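Local coordinates for protein ATPase associated with various cellular activities, AAA_5 (Staphylothermus marinus, PDB 6N0S) that is an McrB-type AAA+ protein, probably a nucleotide-hydrolysing restriction subunit, whose N-terminal EVE-like domain, the part described here, probably recognises nucleic acid, at residues D25-G33 against F133-R141. Numbering follows the deposited sequence.
Sequences DHIGLTLWG and FLFRLAEYR
L31 and L137 meet at the apolar centre, their side chains crossing at about a right angle with CD2 of L31 3.8 Å from CD1 of L137. Branched and purely apolar, the two leucines suit a buried contact by offering methyls to each other, and L137 reaches on to H59 and S77 of the neighbouring sheet. On the same face as L31, F133 carries its CG between its backbone N and carbonyl carbon (chi1 66°), which swings the ring across to the partner strand. There the backbone of G33 lies over one ring face, its CA 4.1 Å from the centroid of F133 in a CH-pi contact; a residue without a side chain suits this close approach, while Y42 stacks on the same phenylalanine. The other face of the ribbon pairs W32 with L134, W32 CB lying 4.0 Å from L134 CD1, against helix 92-105. The indole NE1 of W32 is hydrogen-bonded to Y116 OH. Farther along, Y140 lays its ring under the turn, with I27 O 3.7 Å above the ring plane. G28 has a positive phi (107°), which suits glycine, and having no side chain lets its CA sit close to CD1 of Y140.

Antiparallel backbone bonds hold the ribbon together. L31 and F135 form a reciprocal pair, and F135 N to L31 O is short and nearly straight (2.8 Å, 171°). One step further on, L137 N donates to L29 O, from above the carbonyl plane. Two waters add to the backbone bonding here: one bridges G28 O and Y140 N, the other L29 O and L137 O. The arrangement is an antiparallel beta ladder of strands 30-34 and 132-136, whose second strand leads through L137 into strand 138-148 of the five-stranded sheet, linking the two sheets of this PUA-like EVE domain.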
loop_
_atom_site.group_PDB
_atom_site.type_symbol
_atom_site.label_atom_id
_atom_site.label_comp_id
_atom_site.label_asym_id
_atom_site.label_seq_id
_atom_site.Cartn_x
_atom_site.Cartn_y
_atom_site.Cartn_z
ATOM N N ASP A 25 -0.394 -12.641 -1.248
ATOM C CA ASP A 25 -0.432 -12.744 -2.702
ATOM C C ASP A 25 -1.073 -11.520 -3.351
ATOM O O ASP A 25 -0.806 -11.231 -4.522
ATOM C CB ASP A 25 -1.207 -14.005 -3.119
ATOM C CG ASP A 25 -0.484 -15.303 -2.758
ATOM O OD1 ASP A 25 0.661 -15.244 -2.265
ATOM O OD2 ASP A 25 -1.055 -16.392 -3.000
ATOM N N HIS A 26 -1.922 -10.804 -2.634
ATOM C CA HIS A 26 -2.542 -9.612 -3.197
ATOM C C HIS A 26 -1.625 -8.388 -3.170
ATOM O O HIS A 26 -1.989 -7.344 -3.728
ATOM C CB HIS A 26 -3.777 -9.281 -2.414
ATOM C CG HIS A 26 -3.471 -8.929 -1.000
ATOM N ND1 HIS A 26 -2.878 -9.818 -0.125
ATOM C CD2 HIS A 26 -3.616 -7.765 -0.325
ATOM C CE1 HIS A 26 -2.692 -9.219 1.041
ATOM N NE2 HIS A 26 -3.138 -7.979 0.945
ATOM N N ILE A 27 -0.494 -8.475 -2.496
ATOM C CA ILE A 27 0.351 -7.302 -2.286
ATOM C C ILE A 27 1.079 -7.005 -3.580
ATOM O O ILE A 27 1.677 -7.901 -4.184
ATOM C CB ILE A 27 1.329 -7.516 -1.125
ATOM C CG1 ILE A 27 0.530 -7.565 0.180
ATOM C CG2 ILE A 27 2.334 -6.295 -1.023
ATOM C CD1 ILE A 27 1.340 -7.893 1.408
ATOM N N GLY A 28 0.984 -5.756 -4.034
ATOM C CA GLY A 28 1.533 -5.376 -5.308
ATOM C C GLY A 28 0.498 -5.139 -6.377
ATOM O O GLY A 28 0.854 -4.650 -7.455
ATOM N N LEU A 29 -0.776 -5.410 -6.099
ATOM C CA LEU A 29 -1.852 -5.200 -7.053
ATOM C C LEU A 29 -2.613 -3.899 -6.865
ATOM O O LEU A 29 -3.071 -3.302 -7.854
ATOM C CB LEU A 29 -2.844 -6.363 -6.962
ATOM C CG LEU A 29 -2.271 -7.732 -7.249
ATOM C CD1 LEU A 29 -3.401 -8.757 -7.093
ATOM C CD2 LEU A 29 -1.651 -7.790 -8.633
ATOM N N THR A 30 -2.830 -3.473 -5.625
ATOM C CA THR A 30 -3.557 -2.235 -5.386
ATOM C C THR A 30 -3.059 -1.592 -4.114
ATOM O O THR A 30 -2.338 -2.199 -3.320
ATOM C CB THR A 30 -5.077 -2.425 -5.252
ATOM O OG1 THR A 30 -5.364 -3.111 -4.026
ATOM C CG2 THR A 30 -5.650 -3.197 -6.420
ATOM N N LEU A 31 -3.430 -0.320 -3.985
ATOM C CA LEU A 31 -3.420 0.440 -2.748
ATOM C C LEU A 31 -4.838 0.902 -2.507
ATOM O O LEU A 31 -5.465 1.460 -3.408
ATOM C CB LEU A 31 -2.516 1.675 -2.826
ATOM C CG LEU A 31 -1.066 1.472 -3.270
ATOM C CD1 LEU A 31 -0.342 2.849 -3.296
ATOM C CD2 LEU A 31 -0.311 0.495 -2.399
ATOM N N TRP A 32 -5.330 0.705 -1.298
ATOM C CA TRP A 32 -6.691 1.133 -1.030
ATOM C C TRP A 32 -6.851 1.295 0.467
ATOM O O TRP A 32 -6.099 0.718 1.253
ATOM C CB TRP A 32 -7.687 0.115 -1.605
ATOM C CG TRP A 32 -7.745 -1.169 -0.863
ATOM C CD1 TRP A 32 -6.991 -2.285 -1.087
ATOM C CD2 TRP A 32 -8.617 -1.482 0.210
ATOM N NE1 TRP A 32 -7.336 -3.274 -0.209
ATOM C CE2 TRP A 32 -8.336 -2.803 0.604
ATOM C CE3 TRP A 32 -9.603 -0.762 0.892
ATOM C CZ2 TRP A 32 -9.011 -3.431 1.643
ATOM C CZ3 TRP A 32 -10.268 -1.375 1.924
ATOM C CH2 TRP A 32 -9.976 -2.704 2.295
ATOM N N GLY A 33 -7.830 2.092 0.848
ATOM C CA GLY A 33 -8.043 2.385 2.248
ATOM C C GLY A 33 -9.192 3.356 2.404
ATOM O O GLY A 33 -9.716 3.905 1.431
ATOM N N PHE A 133 -10.490 5.071 -1.161
ATOM C CA PHE A 133 -9.654 5.321 -2.324
ATOM C C PHE A 133 -9.095 4.006 -2.857
ATOM O O PHE A 133 -8.967 3.017 -2.121
ATOM C CB PHE A 133 -8.507 6.310 -2.007
ATOM C CG PHE A 133 -7.474 5.796 -1.036
ATOM C CD1 PHE A 133 -6.404 5.033 -1.469
ATOM C CD2 PHE A 133 -7.550 6.114 0.300
ATOM C CE1 PHE A 133 -5.436 4.593 -0.570
ATOM C CE2 PHE A 133 -6.592 5.668 1.198
ATOM C CZ PHE A 133 -5.539 4.911 0.757
ATOM N N LEU A 134 -8.750 4.018 -4.156
ATOM C CA LEU A 134 -8.184 2.867 -4.840
ATOM C C LEU A 134 -7.209 3.329 -5.905
ATOM O O LEU A 134 -7.575 4.104 -6.782
ATOM C CB LEU A 134 -9.281 2.037 -5.496
ATOM C CG LEU A 134 -8.868 0.833 -6.342
ATOM C CD1 LEU A 134 -8.070 -0.125 -5.547
ATOM C CD2 LEU A 134 -10.122 0.189 -6.843
ATOM N N PHE A 135 -5.998 2.811 -5.851
ATOM C CA PHE A 135 -5.020 2.969 -6.912
ATOM C C PHE A 135 -4.694 1.596 -7.479
ATOM O O PHE A 135 -4.418 0.649 -6.727
ATOM C CB PHE A 135 -3.736 3.629 -6.400
ATOM C CG PHE A 135 -3.921 5.052 -5.944
ATOM C CD1 PHE A 135 -4.088 6.072 -6.862
ATOM C CD2 PHE A 135 -3.931 5.365 -4.607
ATOM C CE1 PHE A 135 -4.234 7.378 -6.466
ATOM C CE2 PHE A 135 -4.096 6.676 -4.207
ATOM C CZ PHE A 135 -4.247 7.685 -5.154
ATOM N N ARG A 136 -4.694 1.487 -8.802
ATOM C CA ARG A 136 -4.243 0.263 -9.459
ATOM C C ARG A 136 -2.739 0.363 -9.704
ATOM O O ARG A 136 -2.282 1.320 -10.330
ATOM C CB ARG A 136 -5.005 0.057 -10.767
ATOM C CG ARG A 136 -6.452 -0.362 -10.557
ATOM C CD ARG A 136 -7.247 -0.258 -11.830
ATOM N NE ARG A 136 -8.231 -1.326 -11.939
ATOM C CZ ARG A 136 -9.491 -1.240 -11.523
ATOM N NH1 ARG A 136 -9.943 -0.129 -10.960
ATOM N NH2 ARG A 136 -10.313 -2.274 -11.690
ATOM N N LEU A 137 -1.986 -0.617 -9.197
ATOM C CA LEU A 137 -0.552 -0.756 -9.391
ATOM C C LEU A 137 -0.247 -1.635 -10.605
ATOM O O LEU A 137 -1.109 -2.347 -11.125
ATOM C CB LEU A 137 0.090 -1.393 -8.154
ATOM C CG LEU A 137 -0.173 -0.633 -6.846
ATOM C CD1 LEU A 137 0.355 -1.424 -5.665
ATOM C CD2 LEU A 137 0.446 0.756 -6.905
ATOM N N ALA A 138 1.034 -1.668 -10.971
ATOM C CA ALA A 138 1.525 -2.460 -12.091
ATOM C C ALA A 138 2.948 -2.875 -11.797
ATOM O O ALA A 138 3.649 -2.205 -11.035
ATOM C CB ALA A 138 1.518 -1.683 -13.403
ATOM N N GLU A 139 3.359 -3.997 -12.398
ATOM C CA GLU A 139 4.753 -4.444 -12.455
ATOM C C GLU A 139 5.297 -4.862 -11.110
ATOM O O GLU A 139 6.504 -4.817 -10.901
ATOM C CB GLU A 139 5.673 -3.366 -13.053
ATOM C CG GLU A 139 5.184 -2.726 -14.374
ATOM C CD GLU A 139 6.014 -1.475 -14.799
ATOM O OE1 GLU A 139 7.226 -1.386 -14.473
ATOM O OE2 GLU A 139 5.441 -0.567 -15.452
ATOM N N TYR A 140 4.447 -5.275 -10.173
ATOM C CA TYR A 140 4.962 -5.794 -8.911
ATOM C C TYR A 140 6.042 -6.832 -9.174
ATOM O O TYR A 140 5.892 -7.700 -10.032
ATOM C CB TYR A 140 3.849 -6.432 -8.055
ATOM C CG TYR A 140 4.437 -7.012 -6.801
ATOM C CD1 TYR A 140 4.862 -6.185 -5.767
ATOM C CD2 TYR A 140 4.609 -8.390 -6.651
ATOM C CE1 TYR A 140 5.438 -6.708 -4.646
ATOM C CE2 TYR A 140 5.191 -8.907 -5.518
ATOM C CZ TYR A 140 5.596 -8.059 -4.528
ATOM O OH TYR A 140 6.177 -8.546 -3.388
ATOM N N ARG A 141 7.142 -6.747 -8.433
ATOM C CA ARG A 141 8.148 -7.785 -8.504
ATOM C C ARG A 141 8.668 -8.020 -7.100
ATOM O O ARG A 141 9.028 -7.083 -6.384
ATOM C CB ARG A 141 9.272 -7.399 -9.476
ATOM C CG ARG A 141 10.035 -8.593 -10.107
ATOM C CD ARG A 141 9.191 -9.493 -11.069
ATOM N NE ARG A 141 8.734 -8.791 -12.279
ATOM C CZ ARG A 141 7.883 -9.291 -13.188
ATOM N NH1 ARG A 141 7.362 -10.509 -13.059
ATOM N NH2 ARG A 141 7.536 -8.566 -14.242
HETATM O O HOH W 1 1.473 -5.187 -10.144
HETATM O O HOH W 2 -3.611 -4.286 -10.551
#